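Local coordinates for protein ADP/ATP-dependent NAD(P)H-hydrate dehydratase (Bacillus subtilis, PDB 3RPZ) that catalyses the ADP- or ATP-dependent dehydration of hydrated NAD(P)H, probably returning the damaged nicotinamide cofactor to its usable form, at residues 34-39 / 83-87; 179-185 / 195-199; 242-246 / 274-278. All blocks are in the same frame, centred on the assembly; numbering follows the deposited sequence.

Contact 1: 34-39 / 83-87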
ATOM      1  N   LEU A  34      -8.833  22.775   0.012  1.00 13.20           N
ATOM      2  CA  LEU A  34      -9.892  21.930   0.528  1.00 12.29           C
ATOM      3  C   LEU A  34     -10.468  21.082  -0.574  1.00 13.01           C
ATOM      4  O   LEU A  34     -10.859  21.608  -1.616  1.00 13.53           O
ATOM      5  CB  LEU A  34     -10.989  22.779   1.136  1.00 13.22           C
ATOM      6  CG  LEU A  34     -12.164  22.032   1.746  1.00 13.10           C
ATOM      7  CD1 LEU A  34     -11.812  21.157   2.971  1.00 14.79           C
ATOM      8  CD2 LEU A  34     -13.282  23.013   2.134  1.00 15.82           C
ATOM      9  N   LEU A  35     -10.579  19.784  -0.319  1.00 12.60           N
ATOM     10  CA  LEU A  35     -11.193  18.819  -1.222  1.00 12.66           C
ATOM     11  C   LEU A  35     -12.408  18.204  -0.528  1.00 13.13           C
ATOM     12  O   LEU A  35     -12.264  17.552   0.516  1.00 13.76           O
ATOM     13  CB  LEU A  35     -10.212  17.693  -1.592  1.00 12.08           C
ATOM     14  CG  LEU A  35     -10.821  16.554  -2.407  1.00 11.69           C
ATOM     15  CD1 LEU A  35     -11.306  16.961  -3.774  1.00 13.37           C
ATOM     16  CD2 LEU A  35      -9.811  15.416  -2.547  1.00 13.06           C
ATOM     17  N   LEU A  36     -13.580  18.397  -1.130  1.00 12.75           N
ATOM     18  CA  LEU A  36     -14.854  17.887  -0.636  1.00 12.88           C
ATOM     19  C   LEU A  36     -15.270  16.771  -1.575  1.00 13.03           C
ATOM     20  O   LEU A  36     -15.712  16.990  -2.680  1.00 13.19           O
ATOM     21  CB  LEU A  36     -15.890  19.009  -0.521  1.00 13.75           C
ATOM     22  CG  LEU A  36     -15.559  20.122   0.442  1.00 13.65           C
ATOM     23  CD1 LEU A  36     -16.690  21.147   0.460  1.00 16.81           C
ATOM     24  CD2 LEU A  36     -15.330  19.590   1.893  1.00 15.42           C
ATOM     25  N   ALA A  37     -15.056  15.524  -1.137  1.00 12.71           N
ATOM     26  CA  ALA A  37     -15.144  14.376  -2.057  1.00 12.98           C
ATOM     27  C   ALA A  37     -15.284  13.097  -1.271  1.00 13.42           C
ATOM     28  O   ALA A  37     -14.881  13.034  -0.107  1.00 13.88           O
ATOM     29  CB  ALA A  37     -13.873  14.289  -2.943  1.00 12.72           C
ATOM     30  N   GLY A  38     -15.767  12.050  -1.960  1.00 14.12           N
ATOM     31  CA  GLY A  38     -15.833  10.711  -1.362  1.00 13.60           C
ATOM     32  C   GLY A  38     -17.067  10.440  -0.550  1.00 14.80           C
ATOM     33  O   GLY A  38     -17.449  11.276   0.269  1.00 16.34           O
ATOM     34  N   SER A  39     -17.693   9.301  -0.764  1.00 14.87           N
ATOM     35  CA  SER A  39     -18.873   8.923  -0.016  1.00 14.81           C
ATOM     36  C   SER A  39     -18.814   7.424   0.227  1.00 15.75           C
ATOM     37  O   SER A  39     -17.942   6.767  -0.264  1.00 16.31           O
ATOM     38  CB  SER A  39     -20.169   9.383  -0.681  1.00 16.72           C
ATOM     39  OG  SER A  39     -20.333   8.780  -1.919  1.00 18.02           O
ATOM     40  N   TRP A  83     -11.220  17.232   7.516  1.00 15.29           N
ATOM     41  CA  TRP A  83     -12.362  17.920   8.076  1.00 15.31           C
ATOM     42  C   TRP A  83     -13.456  16.853   8.101  1.00 15.81           C
ATOM     43  O   TRP A  83     -13.988  16.444   7.071  1.00 15.69           O
ATOM     44  CB  TRP A  83     -12.752  19.118   7.231  1.00 15.25           C
ATOM     45  CG  TRP A  83     -13.951  19.881   7.789  1.00 16.45           C
ATOM     46  CD1 TRP A  83     -14.403  19.857   9.073  1.00 20.06           C
ATOM     47  CD2 TRP A  83     -14.784  20.761   7.067  1.00 17.03           C
ATOM     48  NE1 TRP A  83     -15.491  20.710   9.200  1.00 22.22           N
ATOM     49  CE2 TRP A  83     -15.728  21.282   7.978  1.00 18.86           C
ATOM     50  CE3 TRP A  83     -14.794  21.213   5.752  1.00 17.76           C
ATOM     51  CZ2 TRP A  83     -16.713  22.181   7.575  1.00 19.12           C
ATOM     52  CZ3 TRP A  83     -15.777  22.139   5.363  1.00 17.59           C
ATOM     53  CH2 TRP A  83     -16.706  22.597   6.283  1.00 19.85           C
ATOM     54  N   ARG A  84     -13.683  16.295   9.290  1.00 17.42           N
ATOM     55  CA  ARG A  84     -14.491  15.125   9.454  1.00 16.56           C
ATOM     56  C   ARG A  84     -15.954  15.447   9.038  1.00 17.29           C
ATOM     57  O   ARG A  84     -16.555  16.405   9.555  1.00 17.72           O
ATOM     58  CB  ARG A  84     -14.390  14.649  10.915  1.00 17.35           C
ATOM     59  CG  ARG A  84     -15.128  13.403  11.197  1.00 20.74           C
ATOM     60  CD  ARG A  84     -14.662  12.848  12.595  1.00 20.84           C
ATOM     61  NE  ARG A  84     -13.241  12.535  12.591  1.00 20.75           N
ATOM     62  CZ  ARG A  84     -12.704  11.364  12.251  1.00 22.52           C
ATOM     63  NH1 ARG A  84     -13.450  10.279  12.114  1.00 23.97           N
ATOM     64  NH2 ARG A  84     -11.390  11.246  12.099  1.00 22.28           N
ATOM     65  N   ASP A  85     -16.492  14.625   8.128  1.00 17.97           N
ATOM     66  CA  ASP A  85     -17.826  14.853   7.526  0.50 18.72           C
ATOM     67  C   ASP A  85     -17.912  16.239   6.927  1.00 19.05           C
ATOM     68  O   ASP A  85     -18.972  16.864   6.916  1.00 19.56           O
ATOM     69  CB  ASP A  85     -18.951  14.590   8.532  0.50 19.28           C
ATOM     70  CG  ASP A  85     -19.063  13.140   8.874  0.50 22.32           C
ATOM     71  OD1 ASP A  85     -18.954  12.295   7.955  0.50 23.60           O
ATOM     72  OD2 ASP A  85     -19.261  12.857  10.064  0.50 28.74           O
ATOM     73  N   GLY A  86     -16.791  16.737   6.356  1.00 17.12           N
ATOM     74  CA  GLY A  86     -16.748  18.078   5.913  1.00 17.47           C
ATOM     75  C   GLY A  86     -17.720  18.488   4.800  1.00 17.65           C
ATOM     76  O   GLY A  86     -18.203  19.612   4.821  1.00 17.97           O
ATOM     77  N   TRP A  87     -17.968  17.588   3.833  1.00 18.01           N
ATOM     78  CA  TRP A  87     -18.873  17.958   2.729  1.00 17.90           C
ATOM     79  C   TRP A  87     -20.301  18.056   3.224  1.00 20.11           C
ATOM     80  O   TRP A  87     -21.045  18.870   2.696  1.00 21.34           O
ATOM     81  CB  TRP A  87     -18.738  17.078   1.518  1.00 17.33           C
ATOM     82  CG  TRP A  87     -19.045  15.631   1.574  1.00 16.54           C
ATOM     83  CD1 TRP A  87     -18.165  14.641   1.706  1.00 19.09           C
ATOM     84  CD2 TRP A  87     -20.314  15.004   1.394  1.00 17.25           C
ATOM     85  NE1 TRP A  87     -18.808  13.432   1.709  1.00 20.60           N
ATOM     86  CE2 TRP A  87     -20.134  13.632   1.505  1.00 18.75           C
ATOM     87  CE3 TRP A  87     -21.590  15.490   1.156  1.00 22.52           C
ATOM     88  CZ2 TRP A  87     -21.198  12.706   1.354  1.00 21.18           C
ATOM     89  CZ3 TRP A  87     -22.654  14.561   1.002  1.00 22.82           C
ATOM     90  CH2 TRP A  87     -22.426  13.210   1.110  1.00 21.74           C
TER

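Contact 2: 179-185 / 195-199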
ATOM      1  N   ALA A 179     -19.959  28.556 -21.171  1.00 17.91           N
ATOM      2  CA  ALA A 179     -19.038  29.271 -20.295  1.00 16.14           C
ATOM      3  C   ALA A 179     -19.395  30.739 -20.228  1.00 17.46           C
ATOM      4  O   ALA A 179     -19.354  31.364 -19.184  1.00 17.40           O
ATOM      5  CB  ALA A 179     -17.572  29.116 -20.768  1.00 17.03           C
ATOM      6  N   ALA A 180     -19.730  31.311 -21.371  1.00 17.95           N
ATOM      7  CA  ALA A 180     -20.199  32.686 -21.424  1.00 18.54           C
ATOM      8  C   ALA A 180     -21.526  32.917 -20.680  1.00 17.70           C
ATOM      9  O   ALA A 180     -21.636  33.828 -19.869  1.00 18.94           O
ATOM     10  CB  ALA A 180     -20.274  33.156 -22.898  1.00 20.12           C
ATOM     11  N   GLN A 181     -22.510  32.051 -20.922  1.00 18.31           N
ATOM     12  CA  GLN A 181     -23.799  32.189 -20.294  1.00 19.06           C
ATOM     13  C   GLN A 181     -23.756  32.047 -18.796  1.00 19.13           C
ATOM     14  O   GLN A 181     -24.416  32.780 -18.083  1.00 19.83           O
ATOM     15  CB  GLN A 181     -24.783  31.166 -20.886  1.00 20.50           C
ATOM     16  CG  GLN A 181     -26.213  31.245 -20.343  1.00 24.40           C
ATOM     17  CD  GLN A 181     -27.185  30.278 -21.050  1.00 33.54           C
ATOM     18  OE1 GLN A 181     -27.057  29.986 -22.254  1.00 41.51           O
ATOM     19  NE2 GLN A 181     -28.161  29.791 -20.296  1.00 37.83           N
ATOM     20  N   LEU A 182     -22.988  31.085 -18.312  1.00 17.80           N
ATOM     21  CA  LEU A 182     -22.886  30.812 -16.881  1.00 17.63           C
ATOM     22  C   LEU A 182     -21.849  31.683 -16.180  1.00 17.91           C
ATOM     23  O   LEU A 182     -21.881  31.832 -14.959  1.00 18.31           O
ATOM     24  CB  LEU A 182     -22.568  29.341 -16.627  1.00 17.84           C
ATOM     25  CG  LEU A 182     -23.515  28.299 -17.187  1.00 16.98           C
ATOM     26  CD1 LEU A 182     -23.005  26.877 -16.973  1.00 18.19           C
ATOM     27  CD2 LEU A 182     -24.860  28.438 -16.521  1.00 21.24           C
ATOM     28  N   GLN A 183     -20.936  32.258 -16.949  1.00 17.22           N
ATOM     29  CA  GLN A 183     -19.761  32.965 -16.448  1.00 16.51           C
ATOM     30  C   GLN A 183     -18.922  32.067 -15.524  1.00 16.62           C
ATOM     31  O   GLN A 183     -18.498  32.478 -14.456  1.00 17.73           O
ATOM     32  CB  GLN A 183     -20.123  34.324 -15.851  1.00 17.99           C
ATOM     33  CG  GLN A 183     -20.474  35.334 -16.945  1.00 18.33           C
ATOM     34  CD  GLN A 183     -19.249  35.647 -17.818  1.00 17.83           C
ATOM     35  OE1 GLN A 183     -18.295  36.237 -17.279  1.00 19.35           O
ATOM     36  NE2 GLN A 183     -19.239  35.194 -19.075  1.00 17.22           N
ATOM     37  N   THR A 184     -18.694  30.865 -16.010  1.00 15.95           N
ATOM     38  CA  THR A 184     -17.785  29.919 -15.378  1.00 15.58           C
ATOM     39  C   THR A 184     -16.794  29.418 -16.403  1.00 15.42           C
ATOM     40  O   THR A 184     -17.027  29.462 -17.624  1.00 17.53           O
ATOM     41  CB  THR A 184     -18.531  28.697 -14.835  1.00 16.62           C
ATOM     42  OG1 THR A 184     -19.124  27.967 -15.905  1.00 18.70           O
ATOM     43  CG2 THR A 184     -19.603  29.062 -13.881  1.00 17.88           C
ATOM     44  N   VAL A 185     -15.657  28.912 -15.932  1.00 15.00           N
ATOM     45  CA  VAL A 185     -14.775  28.115 -16.767  1.00 15.31           C
ATOM     46  C   VAL A 185     -15.506  26.793 -17.022  1.00 15.65           C
ATOM     47  O   VAL A 185     -16.108  26.235 -16.080  1.00 16.04           O
ATOM     48  CB  VAL A 185     -13.411  27.864 -16.105  1.00 14.98           C
ATOM     49  CG1 VAL A 185     -12.471  27.065 -17.050  1.00 16.13           C
ATOM     50  CG2 VAL A 185     -12.774  29.208 -15.693  1.00 17.29           C
ATOM     51  N   ILE A 195     -11.179  23.686 -23.085  1.00 14.91           N
ATOM     52  CA  ILE A 195     -11.100  24.547 -21.916  1.00 15.35           C
ATOM     53  C   ILE A 195     -11.620  25.910 -22.325  1.00 16.08           C
ATOM     54  O   ILE A 195     -10.944  26.657 -23.041  1.00 16.63           O
ATOM     55  CB  ILE A 195      -9.669  24.656 -21.355  1.00 14.91           C
ATOM     56  CG1 ILE A 195      -9.038  23.280 -21.105  1.00 15.24           C
ATOM     57  CG2 ILE A 195      -9.689  25.496 -20.028  1.00 17.28           C
ATOM     58  CD1 ILE A 195      -8.281  22.663 -22.288  1.00 17.57           C
ATOM     59  N   ALA A 196     -12.852  26.220 -21.926  1.00 15.80           N
ATOM     60  CA  ALA A 196     -13.542  27.443 -22.288  1.00 15.35           C
ATOM     61  C   ALA A 196     -13.653  28.378 -21.097  1.00 16.10           C
ATOM     62  O   ALA A 196     -14.146  27.986 -20.052  1.00 16.54           O
ATOM     63  CB  ALA A 196     -14.905  27.140 -22.857  1.00 16.53           C
ATOM     64  N   PHE A 197     -13.168  29.610 -21.259  1.00 16.36           N
ATOM     65  CA  PHE A 197     -13.162  30.622 -20.214  1.00 16.48           C
ATOM     66  C   PHE A 197     -14.322  31.598 -20.448  1.00 16.61           C
ATOM     67  O   PHE A 197     -14.701  31.838 -21.590  1.00 17.81           O
ATOM     68  CB  PHE A 197     -11.805  31.344 -20.189  1.00 17.14           C
ATOM     69  CG  PHE A 197     -10.680  30.463 -19.763  1.00 16.74           C
ATOM     70  CD1 PHE A 197     -10.477  30.183 -18.441  1.00 18.78           C
ATOM     71  CD2 PHE A 197      -9.898  29.835 -20.691  1.00 18.56           C
ATOM     72  CE1 PHE A 197      -9.483  29.310 -18.054  1.00 17.10           C
ATOM     73  CE2 PHE A 197      -8.909  28.965 -20.300  1.00 17.96           C
ATOM     74  CZ  PHE A 197      -8.681  28.709 -18.997  1.00 17.51           C
ATOM     75  N   PRO A 198     -14.845  32.153 -19.349  1.00 16.95           N
ATOM     76  CA  PRO A 198     -16.044  32.978 -19.492  1.00 17.95           C
ATOM     77  C   PRO A 198     -15.749  34.316 -20.130  1.00 18.92           C
ATOM     78  O   PRO A 198     -16.690  35.043 -20.512  1.00 18.86           O
ATOM     79  CB  PRO A 198     -16.539  33.102 -18.077  1.00 19.84           C
ATOM     80  CG  PRO A 198     -15.342  32.820 -17.184  1.00 19.18           C
ATOM     81  CD  PRO A 198     -14.497  31.853 -17.944  1.00 17.00           C
ATOM     82  N   ASP A 199     -14.465  34.698 -20.291  1.00 18.43           N
ATOM     83  CA  ASP A 199     -14.085  35.885 -21.013  1.00 19.33           C
ATOM     84  C   ASP A 199     -13.913  35.667 -22.516  1.00 19.00           C
ATOM     85  O   ASP A 199     -13.578  36.620 -23.257  1.00 20.68           O
ATOM     86  CB  ASP A 199     -12.790  36.499 -20.431  1.00 19.25           C
ATOM     87  CG  ASP A 199     -11.566  35.590 -20.591  1.00 24.73           C
ATOM     88  OD1 ASP A 199     -11.575  34.586 -21.315  1.00 19.82           O
ATOM     89  OD2 ASP A 199     -10.550  35.957 -19.972  1.00 32.15           O
TER

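Contact 3: 242-246 / 274-278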
ATOM      1  N   ALA A 242      -3.033  21.574 -15.893  1.00 13.74           N
ATOM      2  CA  ALA A 242      -3.507  20.370 -15.276  1.00 13.77           C
ATOM      3  C   ALA A 242      -4.058  19.440 -16.314  1.00 14.04           C
ATOM      4  O   ALA A 242      -3.754  18.235 -16.333  1.00 13.45           O
ATOM      5  CB  ALA A 242      -4.558  20.685 -14.192  1.00 13.89           C
ATOM      6  N   VAL A 243      -4.927  19.965 -17.193  1.00 14.18           N
ATOM      7  CA  VAL A 243      -5.555  19.137 -18.234  1.00 14.05           C
ATOM      8  C   VAL A 243      -4.449  18.559 -19.161  1.00 13.78           C
ATOM      9  O   VAL A 243      -4.426  17.351 -19.481  1.00 14.30           O
ATOM     10  CB  VAL A 243      -6.551  19.940 -19.031  1.00 13.16           C
ATOM     11  CG1 VAL A 243      -7.091  19.141 -20.198  1.00 14.58           C
ATOM     12  CG2 VAL A 243      -7.703  20.366 -18.120  1.00 14.66           C
ATOM     13  N   TYR A 244      -3.476  19.385 -19.499  1.00 13.39           N
ATOM     14  CA  TYR A 244      -2.384  18.956 -20.380  1.00 14.13           C
ATOM     15  C   TYR A 244      -1.526  17.876 -19.748  1.00 13.34           C
ATOM     16  O   TYR A 244      -1.278  16.833 -20.344  1.00 14.61           O
ATOM     17  CB  TYR A 244      -1.500  20.162 -20.781  1.00 14.82           C
ATOM     18  CG  TYR A 244      -0.424  19.855 -21.774  1.00 15.67           C
ATOM     19  CD1 TYR A 244       0.697  19.140 -21.405  1.00 16.02           C
ATOM     20  CD2 TYR A 244      -0.542  20.275 -23.070  1.00 15.21           C
ATOM     21  CE1 TYR A 244       1.685  18.831 -22.351  1.00 16.18           C
ATOM     22  CE2 TYR A 244       0.443  19.994 -23.997  1.00 16.80           C
ATOM     23  CZ  TYR A 244       1.533  19.256 -23.608  1.00 16.08           C
ATOM     24  OH  TYR A 244       2.535  18.957 -24.600  1.00 19.69           O
ATOM     25  N   LEU A 245      -1.077  18.113 -18.533  1.00 13.58           N
ATOM     26  CA  LEU A 245      -0.199  17.138 -17.883  1.00 13.69           C
ATOM     27  C   LEU A 245      -0.919  15.843 -17.569  1.00 13.38           C
ATOM     28  O   LEU A 245      -0.322  14.784 -17.644  1.00 13.54           O
ATOM     29  CB  LEU A 245       0.487  17.756 -16.662  1.00 14.32           C
ATOM     30  CG  LEU A 245       1.546  18.798 -17.015  1.00 13.81           C
ATOM     31  CD1 LEU A 245       2.035  19.552 -15.768  1.00 17.24           C
ATOM     32  CD2 LEU A 245       2.742  18.240 -17.797  1.00 17.98           C
ATOM     33  N   HIS A 246      -2.198  15.920 -17.203  1.00 12.73           N
ATOM     34  CA  HIS A 246      -3.035  14.715 -16.993  1.00 13.62           C
ATOM     35  C   HIS A 246      -2.997  13.834 -18.231  1.00 13.05           C
ATOM     36  O   HIS A 246      -2.692  12.641 -18.130  1.00 13.43           O
ATOM     37  CB  HIS A 246      -4.419  15.187 -16.621  1.00 13.16           C
ATOM     38  CG  HIS A 246      -5.466  14.139 -16.453  1.00 13.21           C
ATOM     39  ND1 HIS A 246      -6.362  13.831 -17.466  1.00 13.99           N
ATOM     40  CD2 HIS A 246      -5.803  13.372 -15.382  1.00 13.00           C
ATOM     41  CE1 HIS A 246      -7.232  12.935 -16.981  1.00 13.48           C
ATOM     42  NE2 HIS A 246      -6.925  12.654 -15.722  1.00 13.44           N
ATOM     43  N   VAL A 274       6.872  13.245 -15.417  1.00 16.06           N
ATOM     44  CA  VAL A 274       6.343  13.967 -16.565  1.00 16.37           C
ATOM     45  C   VAL A 274       6.485  15.466 -16.388  1.00 16.45           C
ATOM     46  O   VAL A 274       6.988  16.171 -17.272  1.00 16.93           O
ATOM     47  CB  VAL A 274       4.930  13.542 -16.839  1.00 16.37           C
ATOM     48  CG1 VAL A 274       4.232  14.481 -17.841  1.00 18.19           C
ATOM     49  CG2 VAL A 274       4.880  12.087 -17.346  1.00 18.43           C
ATOM     50  N   TRP A 275       6.136  15.989 -15.230  1.00 15.64           N
ATOM     51  CA  TRP A 275       6.229  17.407 -14.983  1.00 15.68           C
ATOM     52  C   TRP A 275       7.686  17.853 -15.090  1.00 16.30           C
ATOM     53  O   TRP A 275       7.971  18.897 -15.663  1.00 17.03           O
ATOM     54  CB  TRP A 275       5.618  17.718 -13.590  1.00 15.83           C
ATOM     55  CG  TRP A 275       5.429  19.148 -13.193  1.00 14.14           C
ATOM     56  CD1 TRP A 275       6.152  20.237 -13.534  1.00 16.76           C
ATOM     57  CD2 TRP A 275       4.389  19.600 -12.347  1.00 14.64           C
ATOM     58  NE1 TRP A 275       5.649  21.381 -12.914  1.00 17.19           N
ATOM     59  CE2 TRP A 275       4.550  20.996 -12.188  1.00 15.75           C
ATOM     60  CE3 TRP A 275       3.351  18.954 -11.700  1.00 16.41           C
ATOM     61  CZ2 TRP A 275       3.670  21.754 -11.380  1.00 16.76           C
ATOM     62  CZ3 TRP A 275       2.497  19.702 -10.917  1.00 15.85           C
ATOM     63  CH2 TRP A 275       2.673  21.078 -10.765  1.00 17.49           C
ATOM     64  N   LYS A 276       8.649  17.082 -14.602  1.00 16.28           N
ATOM     65  CA  LYS A 276      10.061  17.445 -14.718  1.00 16.83           C
ATOM     66  C   LYS A 276      10.496  17.702 -16.180  1.00 18.18           C
ATOM     67  O   LYS A 276      11.294  18.577 -16.416  1.00 19.90           O
ATOM     68  CB  LYS A 276      10.906  16.341 -14.113  1.00 17.65           C
ATOM     69  CG  LYS A 276      12.434  16.513 -14.153  1.00 18.65           C
ATOM     70  CD  LYS A 276      12.896  17.634 -13.186  1.00 22.37           C
ATOM     71  CE  LYS A 276      14.413  17.869 -13.249  1.00 25.64           C
ATOM     72  NZ  LYS A 276      14.842  18.940 -12.319  1.00 32.26           N
ATOM     73  N   ARG A 277       9.932  16.940 -17.099  1.00 18.66           N
ATOM     74  CA  ARG A 277      10.252  17.043 -18.532  0.50 21.37           C
ATOM     75  C   ARG A 277       9.940  18.405 -19.094  1.00 21.11           C
ATOM     76  O   ARG A 277      10.533  18.829 -20.110  1.00 22.88           O
ATOM     77  CB  ARG A 277       9.455  16.021 -19.337  0.50 22.27           C
ATOM     78  CG  ARG A 277       9.816  16.023 -20.827  0.50 27.03           C
ATOM     79  CD  ARG A 277       9.398  14.725 -21.472  0.50 30.92           C
ATOM     80  NE  ARG A 277       8.088  14.810 -22.098  0.50 33.02           N
ATOM     81  CZ  ARG A 277       7.828  15.530 -23.182  0.50 37.12           C
ATOM     82  NH1 ARG A 277       8.779  16.269 -23.736  0.50 39.25           N
ATOM     83  NH2 ARG A 277       6.613  15.537 -23.703  0.50 39.69           N
ATOM     84  N   PHE A 278       8.992  19.094 -18.490  1.00 20.47           N
ATOM     85  CA  PHE A 278       8.508  20.398 -18.970  1.00 20.88           C
ATOM     86  C   PHE A 278       9.112  21.548 -18.203  1.00 23.15           C
ATOM     87  O   PHE A 278       8.732  22.703 -18.404  1.00 24.79           O
ATOM     88  CB  PHE A 278       6.979  20.445 -18.896  1.00 21.04           C
ATOM     89  CG  PHE A 278       6.317  19.511 -19.833  1.00 20.62           C
ATOM     90  CD1 PHE A 278       5.999  19.913 -21.140  1.00 23.42           C
ATOM     91  CD2 PHE A 278       6.014  18.243 -19.483  1.00 21.44           C
ATOM     92  CE1 PHE A 278       5.426  19.045 -22.032  1.00 25.31           C
ATOM     93  CE2 PHE A 278       5.406  17.351 -20.389  1.00 22.18           C
ATOM     94  CZ  PHE A 278       5.114  17.750 -21.666  1.00 25.11           C
TER

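Contact 1: 34-39 / 83-87
Trp87 packs on Leu36, Gly38 and Ser39 at the end of strand 32-36 and can be followed against them atom by atom. Its CB sits 4.0 Å from Leu36 CB, an aliphatic start to the contact. CG then takes the position between backbone N and carbonyl carbon (chi1 63°), which carries the indole along the course of 36-39. CD1 lies near the carbonyl oxygens of Ala37 and Gly38, and NE1 donates to Gly38 O at 2.9 Å; with an N-H...O angle of 126° the bond is weak. Gly38 O also receives a weak bond from Thr65 OG1. Farther out, Trp87 CZ2 meets Ser39 CB at 4.0 Å, while Ser39 OG is bonded to Gly107 O. Tryptophan suits this place because one side chain gives both a long apolar surface and an N-H. Both segments start on strands of the parallel part of the central sheet of a ribokinase-like alpha/beta fold, where strand 60-65 separates 32-36 from 81-84, the outermost strand within the chain, so they meet through side chains and loops. The chain leaves 81-84 by a type II turn, Trp83 to Gly86, and enters helix 86-89. Gly86 CA rests 3.5 Å above the plane of the Trp83 ring, toward its rim; a CB here would collide with Trp83 O. At the ring edge, Trp83 CE3 meets Leu34 CD1 at 4.1 Å. Leu36 CD2 reaches between the two tryptophans, 3.8 Å from Trp87 N and 4.2 Å from Trp83 CE3, a role that suits a branched, wholly apolar side chain.

Contact 2: 179-185 / 195-199
Val185 and Phe197 bring their CA atoms to 4.6 Å, as do Ala180 and Pro198, so the chain leaving strand 194-196 passes the start of strand 185-188 and the last turn of helix 171-182. The strands form an antiparallel beta hairpin, with this contact at its open end. The helix stops in a Schellman motif: Gln183, with positive phi, is the C-prime residue, and Thr184 N reaches back to Ala179 O. Ala179 is small enough for the helix to come close to the strand, its CB 3.9 Å from Ala196 CB. Val185 uses both methyls, and a beta-branched residue suits a strand start. Its CG2 lies 3.7 Å from Phe197 CD1 and touches Pro198 CD, CG1 lies beside Phe197 CE1, and its CA-H points to Ala196 O at 3.3 Å. Replacing Val185 by an alanine would probably open a gap beside the Phe197 ring and leave Pro198 CD with less to pack on. Leu240 of helix 235-256 also covers Phe197, and Lys236 makes a cation-pi contact with it. Pro198 lays its puckered ring on backbone, CD against Thr184 O and CB against Ala179 O, a place suited to a rigid ring with no N-H. The bend at chi2 of Gln183 (-66°) folds the amide back; glutamine is long enough for this, and its N-H groups serve two carbonyls at once. NE2 donates to Pro198 O at 2.9 Å, tilted 29° from that carbonyl plane. The second bond, also 2.9 Å, runs from NE2 to a lone pair of Ala180 O, nearly straight at 171°.

Contact 3: 242-246 / 274-278
Leu245 and Tyr244 meet Val274, Trp275 and Phe278 where helix 235-256 packs on the last helix of the chain, 264-277. The two are consecutive helices of the ribokinase-like alpha/beta fold, and the interface is apolar and aromatic, with the Tyr244 hydroxyl at its border. The aromatic part is an offset edge-to-face pair. Tyr244 turns its edge to the face of Phe278, with ring centroids 5.6 Å apart and planes at 84°. The closest approach, 3.7 Å, is from Tyr244 CE1 to Phe278 CZ; Tyr244 OH stands near the same rim, 3.9 Å from Phe278 CE1. Tyr244 gets there with CG anti to its own N (chi1 -175°), which swings the ring out toward the end of the neighbouring helix. Glu11 and Val14 of helix 11-17 pack on both rings, so the N-terminal helix closes over this pair. Phe278 has already left the helix, but its N still bonds to Trp275 O at 3.0 Å, and this last turn sets its ring against helix 235-256. Trp275 extends the packing to the assembly, its ring meeting that of His260 of a second subunit. His246, on the far side of its helix, touches the bound AMP and bonds through NE2 to Thr217 O. The aliphatic part centres on Leu245, whose fork divides the work between two methyls. Leucine suits the place because each branch has a different surface to cover. CD2 packs on Phe278 CD2 at 3.7 Å and on Val274 CG1 at 4.0 Å, the leucine and phenylalanine side chains passing alongside each other and pointing opposite ways. The other methyl of Leu245, CD1, sits over a face of the Trp275 ring, 4.1 Å above the plane and displaced toward the rim.

Along the chain the three contacts follow in series. Contacts 1 and 2 reach the same mixed sheet, with centres 26 Å apart: contact 1 bridges the ends of 32-36 and 81-84 across strand 60-65, and contact 2 lies where the sheet turns antiparallel at 185-188 and 194-196. Contact 3 lies between two helices, 235-256 and 264-277, its centre 27 Å from that of contact 1 and across the chain's centre. Contacts 2 and 3 are 24 Å apart by centres yet touch, Ile195 CD1 lying 4.3 Å from Val243 CG1, because helix 235-256 packs on the hairpin. Around the nucleotide sites, 34-39 runs near the hydrated cofactor, whereas His246 lines the AMP pocket.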